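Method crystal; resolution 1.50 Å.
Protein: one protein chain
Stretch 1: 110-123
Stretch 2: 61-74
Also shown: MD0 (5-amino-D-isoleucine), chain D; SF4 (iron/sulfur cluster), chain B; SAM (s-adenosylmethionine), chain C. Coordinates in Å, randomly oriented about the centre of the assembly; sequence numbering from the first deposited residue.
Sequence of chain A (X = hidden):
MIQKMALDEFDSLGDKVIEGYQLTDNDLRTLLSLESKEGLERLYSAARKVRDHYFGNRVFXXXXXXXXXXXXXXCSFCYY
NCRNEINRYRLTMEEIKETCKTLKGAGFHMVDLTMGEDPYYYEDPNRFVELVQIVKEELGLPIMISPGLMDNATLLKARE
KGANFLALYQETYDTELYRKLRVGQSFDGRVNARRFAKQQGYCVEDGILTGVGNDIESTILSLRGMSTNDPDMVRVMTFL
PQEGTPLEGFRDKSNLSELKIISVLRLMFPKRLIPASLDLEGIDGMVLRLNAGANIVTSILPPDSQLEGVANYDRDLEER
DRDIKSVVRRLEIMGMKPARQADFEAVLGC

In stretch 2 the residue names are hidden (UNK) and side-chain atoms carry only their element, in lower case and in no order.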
# COMPACT_ATOMS: atom_id res chain seq x y z
N MET A 110 -4.02 -10.73 6.49
CA MET A 110 -4.75 -9.49 6.72
C MET A 110 -5.64 -9.31 5.51
O MET A 110 -5.34 -9.84 4.40
CB MET A 110 -3.76 -8.32 6.85
CG MET A 110 -4.52 -6.97 7.17
SD MET A 110 -3.43 -5.75 7.98
CE MET A 110 -2.25 -5.55 6.68
N VAL A 111 -6.74 -8.57 5.69
CA VAL A 111 -7.59 -8.12 4.55
C VAL A 111 -7.65 -6.61 4.58
O VAL A 111 -7.77 -6.03 5.67
CB VAL A 111 -8.98 -8.75 4.62
CG1 VAL A 111 -8.92 -10.24 4.48
CG2 VAL A 111 -9.74 -8.38 5.88
N ASP A 112 -7.51 -6.00 3.41
CA ASP A 112 -7.63 -4.51 3.25
C ASP A 112 -8.95 -4.08 2.68
O ASP A 112 -9.22 -4.45 1.50
CB ASP A 112 -6.43 -4.01 2.43
CG ASP A 112 -6.43 -2.55 2.14
OD1 ASP A 112 -7.29 -1.77 2.61
OD2 ASP A 112 -5.49 -2.11 1.39
N LEU A 113 -9.82 -3.52 3.50
CA LEU A 113 -11.18 -3.10 3.04
C LEU A 113 -11.01 -1.63 2.58
O LEU A 113 -10.71 -0.74 3.39
CB LEU A 113 -12.17 -3.12 4.23
CG LEU A 113 -12.35 -4.48 4.86
CD1 LEU A 113 -13.24 -4.31 6.08
CD2 LEU A 113 -12.88 -5.44 3.81
N THR A 114 -11.11 -1.42 1.27
CA THR A 114 -10.83 -0.13 0.67
C THR A 114 -12.06 0.41 -0.04
O THR A 114 -12.84 -0.34 -0.67
CB THR A 114 -9.69 -0.31 -0.36
OG1 THR A 114 -8.48 -0.60 0.36
CG2 THR A 114 -9.40 1.01 -1.18
N MET A 115 -12.23 1.74 0.02
CA MET A 115 -13.26 2.40 -0.77
C MET A 115 -12.72 3.73 -1.23
O MET A 115 -11.81 4.32 -0.67
CB MET A 115 -14.61 2.60 -0.01
CG MET A 115 -14.39 3.35 1.32
SD MET A 115 -16.04 3.78 1.97
CE MET A 115 -15.56 4.42 3.56
N GLY A 116 -13.36 4.23 -2.30
CA GLY A 116 -13.31 5.70 -2.52
C GLY A 116 -14.03 6.41 -1.37
O GLY A 116 -14.63 5.71 -0.51
N GLU A 117 -13.97 7.72 -1.31
CA GLU A 117 -14.73 8.44 -0.29
C GLU A 117 -16.18 8.44 -0.80
O GLU A 117 -16.65 9.39 -1.38
CB GLU A 117 -14.19 9.85 -0.08
CG GLU A 117 -12.76 9.82 0.49
CD GLU A 117 -12.44 11.07 1.31
OE1 GLU A 117 -13.29 11.93 1.52
OE2 GLU A 117 -11.23 11.09 1.75
N ASP A 118 -16.88 7.33 -0.47
CA ASP A 118 -18.23 7.11 -1.09
C ASP A 118 -19.23 7.90 -0.25
O ASP A 118 -19.40 7.59 0.94
CB ASP A 118 -18.47 5.59 -1.02
CG ASP A 118 -19.85 5.20 -1.51
OD1 ASP A 118 -20.64 6.06 -1.82
OD2 ASP A 118 -20.04 3.97 -1.52
N PRO A 119 -19.99 8.77 -0.92
CA PRO A 119 -21.02 9.51 -0.19
C PRO A 119 -21.99 8.67 0.60
O PRO A 119 -22.49 9.09 1.61
CB PRO A 119 -21.78 10.24 -1.34
CG PRO A 119 -20.76 10.36 -2.44
CD PRO A 119 -19.87 9.15 -2.35
N TYR A 120 -22.31 7.44 0.13
CA TYR A 120 -23.19 6.54 0.87
C TYR A 120 -22.64 6.23 2.28
O TYR A 120 -23.37 6.26 3.28
CB TYR A 120 -23.37 5.27 0.05
CG TYR A 120 -24.19 4.22 0.80
CD1 TYR A 120 -25.58 4.30 0.87
CD2 TYR A 120 -23.55 3.15 1.44
CE1 TYR A 120 -26.35 3.37 1.59
CE2 TYR A 120 -24.26 2.19 2.16
CZ TYR A 120 -25.69 2.31 2.16
OH TYR A 120 -26.37 1.36 2.88
N TYR A 121 -21.34 5.91 2.35
CA TYR A 121 -20.74 5.60 3.64
C TYR A 121 -20.41 6.86 4.42
O TYR A 121 -20.47 6.82 5.66
CB TYR A 121 -19.47 4.73 3.46
CG TYR A 121 -19.81 3.33 3.03
CD1 TYR A 121 -20.26 2.40 3.97
CD2 TYR A 121 -19.69 2.89 1.67
CE1 TYR A 121 -20.58 1.11 3.62
CE2 TYR A 121 -20.06 1.61 1.29
CZ TYR A 121 -20.46 0.71 2.26
OH TYR A 121 -20.78 -0.62 1.96
N TYR A 122 -20.10 7.98 3.76
CA TYR A 122 -19.83 9.22 4.50
C TYR A 122 -21.08 9.91 5.05
O TYR A 122 -20.97 10.61 6.07
CB TYR A 122 -19.02 10.16 3.58
CG TYR A 122 -17.52 9.84 3.63
CD1 TYR A 122 -16.99 8.65 3.08
CD2 TYR A 122 -16.64 10.71 4.29
CE1 TYR A 122 -15.62 8.35 3.19
CE2 TYR A 122 -15.30 10.44 4.36
CZ TYR A 122 -14.79 9.22 3.79
OH TYR A 122 -13.43 9.00 3.91
N GLU A 123 -22.25 9.70 4.41
CA GLU A 123 -23.58 10.29 4.87
C GLU A 123 -23.94 9.71 6.19
O GLU A 123 -24.50 10.40 7.03
CB GLU A 123 -24.62 9.84 3.79
CG GLU A 123 -26.06 10.13 3.96
CD GLU A 123 -26.74 9.82 2.67
OE1 GLU A 123 -26.99 8.62 2.36
OE2 GLU A 123 -26.96 10.80 1.93
N UNK A 61 0.88 -11.79 3.53
CA UNK A 61 -0.06 -11.80 2.38
C UNK A 61 -1.32 -11.01 2.75
O UNK A 61 -1.98 -11.31 3.76
c UNK A 61 0.22 -15.60 1.59
c UNK A 61 0.69 -14.13 1.71
c UNK A 61 -0.46 -13.21 2.01
c UNK A 61 1.40 -13.68 0.43
N UNK A 62 -1.66 -9.98 1.96
CA UNK A 62 -2.82 -9.08 2.28
C UNK A 62 -3.80 -9.15 1.13
O UNK A 62 -3.42 -8.89 -0.06
c UNK A 62 -3.21 -6.63 3.01
o UNK A 62 -4.22 -6.96 3.59
n UNK A 62 -2.79 -5.35 2.96
c UNK A 62 -2.25 -7.64 2.39
N UNK A 63 -5.02 -9.53 1.45
CA UNK A 63 -6.08 -9.51 0.39
C UNK A 63 -6.65 -8.12 0.23
O UNK A 63 -6.73 -7.38 1.18
s UNK A 63 -8.48 -10.69 -0.33
c UNK A 63 -7.16 -10.41 0.86
N UNK A 64 -6.98 -7.74 -0.96
CA UNK A 64 -7.51 -6.40 -1.22
C UNK A 64 -8.97 -6.51 -1.63
O UNK A 64 -9.30 -7.14 -2.67
c UNK A 64 -7.92 -1.80 -3.31
c UNK A 64 -7.39 -2.10 -2.06
c UNK A 64 -6.99 -3.42 -1.80
c UNK A 64 -7.65 -4.10 -4.01
c UNK A 64 -6.69 -5.83 -2.40
c UNK A 64 -8.05 -2.77 -4.29
c UNK A 64 -7.12 -4.42 -2.76
N UNK A 65 -9.84 -5.87 -0.88
CA UNK A 65 -11.30 -5.84 -1.15
C UNK A 65 -11.74 -4.41 -1.33
O UNK A 65 -11.95 -3.66 -0.35
c UNK A 65 -11.62 -7.95 0.25
c UNK A 65 -13.61 -6.47 -0.38
c UNK A 65 -12.39 -8.57 1.42
c UNK A 65 -12.11 -6.48 -0.01
N UNK A 66 -11.86 -4.05 -2.61
CA UNK A 66 -12.28 -2.68 -2.97
C UNK A 66 -13.80 -2.75 -3.03
O UNK A 66 -14.39 -3.23 -4.00
c UNK A 66 -10.98 -0.58 -5.92
c UNK A 66 -10.86 0.75 -6.32
c UNK A 66 -12.17 0.12 -3.99
o UNK A 66 -11.25 3.02 -6.02
c UNK A 66 -12.03 1.45 -4.35
c UNK A 66 -11.67 -2.37 -4.34
c UNK A 66 -11.61 -0.90 -4.73
c UNK A 66 -11.40 1.73 -5.53
N UNK A 67 -14.45 -2.36 -1.90
CA UNK A 67 -15.88 -2.66 -1.71
C UNK A 67 -16.84 -1.58 -2.23
O UNK A 67 -18.01 -1.81 -2.36
c UNK A 67 -16.94 -0.91 1.01
c UNK A 67 -14.50 -0.78 2.26
c UNK A 67 -15.45 0.22 2.54
c UNK A 67 -14.77 -1.80 1.38
c UNK A 67 -15.98 -1.88 0.74
c UNK A 67 -16.22 -2.98 -0.23
c UNK A 67 -16.71 0.16 1.87
N UNK A 68 -16.27 -0.42 -2.58
CA UNK A 68 -17.04 0.63 -3.25
C UNK A 68 -16.11 1.50 -4.05
O UNK A 68 -15.10 2.00 -3.50
c UNK A 68 -17.80 1.50 -2.25
o UNK A 68 -18.45 2.53 -3.04
N UNK A 69 -16.43 1.68 -5.34
CA UNK A 69 -15.59 2.51 -6.20
C UNK A 69 -16.19 3.86 -6.45
O UNK A 69 -15.77 4.56 -7.36
c UNK A 69 -15.21 1.83 -7.50
o UNK A 69 -16.43 1.55 -8.19
c UNK A 69 -14.47 0.47 -7.23
N UNK A 70 -17.14 4.26 -5.61
CA UNK A 70 -17.59 5.64 -5.61
C UNK A 70 -16.69 6.55 -4.81
O UNK A 70 -16.29 6.20 -3.72
c UNK A 70 -19.01 5.72 -5.01
c UNK A 70 -20.30 3.76 -5.93
c UNK A 70 -21.21 3.22 -6.81
c UNK A 70 -21.86 3.99 -7.66
o UNK A 70 -22.79 3.46 -8.56
c UNK A 70 -20.04 5.14 -5.94
c UNK A 70 -20.71 5.94 -6.83
c UNK A 70 -21.64 5.36 -7.72
N UNK A 71 -16.41 7.73 -5.34
CA UNK A 71 -15.57 8.71 -4.62
C UNK A 71 -16.07 10.12 -4.86
O UNK A 71 -16.35 10.47 -6.01
c UNK A 71 -14.16 8.58 -5.05
s UNK A 71 -13.09 9.53 -3.88
N UNK A 72 -16.07 10.92 -3.81
CA UNK A 72 -16.43 12.33 -3.93
C UNK A 72 -15.22 13.26 -4.18
O UNK A 72 -15.38 14.45 -4.39
c UNK A 72 -16.82 12.73 1.16
c UNK A 72 -16.46 12.76 -1.37
c UNK A 72 -17.25 12.75 -2.68
c UNK A 72 -17.54 12.70 -0.20
n UNK A 72 -16.35 14.10 1.39
N UNK A 73 -14.02 12.72 -4.06
CA UNK A 73 -12.78 13.55 -4.19
C UNK A 73 -12.32 13.61 -5.66
O UNK A 73 -12.84 12.87 -6.54
c UNK A 73 -11.64 12.96 -3.33
c UNK A 73 -11.71 13.34 -1.88
n UNK A 73 -12.51 14.33 -1.55
o UNK A 73 -10.91 12.75 -1.05
N UNK A 74 -11.36 14.48 -5.91
CA UNK A 74 -10.98 14.82 -7.30
C UNK A 74 -9.48 14.70 -7.49
O UNK A 74 -8.80 15.54 -8.11
o UNK A 74 -11.68 18.94 -8.71
c UNK A 74 -11.86 18.56 -7.53
n UNK A 74 -12.75 19.08 -6.75
c UNK A 74 -11.58 16.15 -7.82
c UNK A 74 -11.20 17.27 -6.99
C MD0 D . -2.51 -2.21 -3.18
N MD0 D . -4.33 -2.09 -4.79
O MD0 D . -2.13 -2.69 -2.09
CA MD0 D . -3.97 -1.94 -3.38
CB MD0 D . -4.33 -0.51 -2.88
CD MD0 D . -4.88 0.65 -0.63
NE MD0 D . -4.65 0.57 0.81
CG MD0 D . -4.12 -0.47 -1.33
CG2 MD0 D . -3.51 0.62 -3.54
OXT MD0 D . -1.75 -1.95 -4.11
FE1 SF4 B . -8.84 7.75 -2.95
FE2 SF4 B . -10.90 9.04 -4.34
FE3 SF4 B . -8.94 7.94 -5.78
FE4 SF4 B . -8.46 10.14 -4.39
S1 SF4 B . -9.93 9.98 -6.11
S2 SF4 B . -7.15 8.28 -4.45
S3 SF4 B . -9.71 9.89 -2.55
S4 SF4 B . -10.40 6.82 -4.51
N SAM C . -9.87 6.68 -1.35
CA SAM C . -9.00 6.40 -0.31
C SAM C . -7.75 7.19 -0.30
O SAM C . -7.50 7.97 -1.24
OXT SAM C . -7.02 7.11 0.75
CB SAM C . -8.34 5.22 -0.48
CG SAM C . -7.82 4.79 -1.79
SD SAM C . -6.02 4.36 -1.73
CE SAM C . -6.08 2.63 -2.11
C5' SAM C . -5.47 5.03 -3.29
C4' SAM C . -4.16 5.31 -3.28
O4' SAM C . -4.01 4.33 -4.48
C3' SAM C . -3.80 6.58 -3.46
O3' SAM C . -3.37 6.72 -2.10
C2' SAM C . -2.56 6.17 -4.29
O2' SAM C . -1.34 6.06 -3.49
C1' SAM C . -2.83 4.88 -5.08
N9 SAM C . -3.24 5.22 -6.49
C8 SAM C . -4.39 5.79 -6.96
N7 SAM C . -4.29 5.95 -8.27
C5 SAM C . -3.06 5.46 -8.66
C6 SAM C . -2.40 5.44 -9.89
N6 SAM C . -2.94 5.92 -11.02
N1 SAM C . -1.19 4.85 -9.96
C2 SAM C . -0.58 4.35 -8.84
N3 SAM C . -1.15 4.46 -7.61
C4 SAM C . -2.41 5.00 -7.55
O HOH W 1 -20.09 -1.72 -0.37
O HOH W 2 -14.07 14.41 0.66

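Position 61 carries four carbons forked at the second, and the end of the chain leads away from stretch 1: Leu61. Its carbonyl O accepts a weak hydrogen bond from Met110 N at 3.5 Å, which opens the pairing of two parallel strands.

Position 62 has two carbons, the second bearing one oxygen and one nitrogen, packed beside Met110 and Asp112. This is a short amide, Asn62.

At position 63 one carbon is followed by one sulfur, and the carbon, CB, lies 4.0 Å from Val111 CG1; the residue is Cys63. Its backbone bonds on both sides of Val111, with N donating to Met110 O (3.0 Å) and O accepting from Asp112 N (2.7 Å).

Position 64 is one carbon and a six-carbon ring without a heteroatom, its edge beside the Asp112 carboxylate, hence Phe64. Asp112 OD2 sits 3.8 Å from Phe64 CD1, while the bound 5-amino-D-isoleucine covers one face.

Four carbons forked at the first, one arm two carbons long and packed against Leu113, identify position 65 as Ile65. Its CD1 meets Leu113 CD2 at 4.0 Å, and the ladder continues through Ile65 N to Asp112 O (2.8 Å) and Thr114 N to Ile65 O (2.9 Å).

Position 66 has one carbon, then a ring of six carbons bearing one oxygen; Met115 CA and Gly116 N approach the ring edge, and the residue is Tyr66.

Position 67 is again a bare six-carbon ring on one carbon. It lies under Met115 and turns an edge to the face of the Tyr121 ring, with planes at 87°. This is Phe67, whose centroid is 4.0 Å from Met115 CB; its N donates to Thr114 O at 2.9 Å.

One carbon and one oxygen, the oxygen close to the Asp118 carboxylate, make position 68 Ser68. Its OG donates to Asp118 OD2 at 2.6 Å, and its backbone O accepts from Gly116 N at 3.1 Å.

Position 69, one carbon carrying an oxygen and a carbon, points away from stretch 1 and is Thr69.

Position 70 has one carbon, then a ring of six carbons bearing one oxygen, whose end leads away, although its first carbon is near Asp118 and Pro119: Tyr70.

At position 71 a carbon and a sulfur lie against Glu117 and reach the iron/sulfur cluster, giving Cys71. SG binds FE2 at 2.3 Å and accepts from Glu117 N at 3.3 Å.

Position 72 is four carbons in a row ending in nitrogen, running beside Glu117 and Tyr122: Lys72. CE lies 4.2 Å from the Tyr122 ring centroid, NZ forms a long salt bridge with Glu117 OE1 (3.8 Å), and a water links the same two atoms.

Position 73, a two-carbon amide, faces Glu117 and is Asn73. Position 74 has three carbons, the last carrying oxygen and nitrogen, and is out of reach: Gln74.

The contact begins as a parallel ladder and continues into the loops. Gly116 CA packs 3.3 Å from Tyr70 O, leaving no room for a side chain: an ideal CB on Gly116 would lie 2.4 Å from Tyr70 O, a clash. Beyond it, Lys72 N donates to Glu117 O at 2.9 Å, holding the cluster-binding segment against stretch 1.

Stretch 2, residues 61-74: LNCFIYFSTYCKNQ
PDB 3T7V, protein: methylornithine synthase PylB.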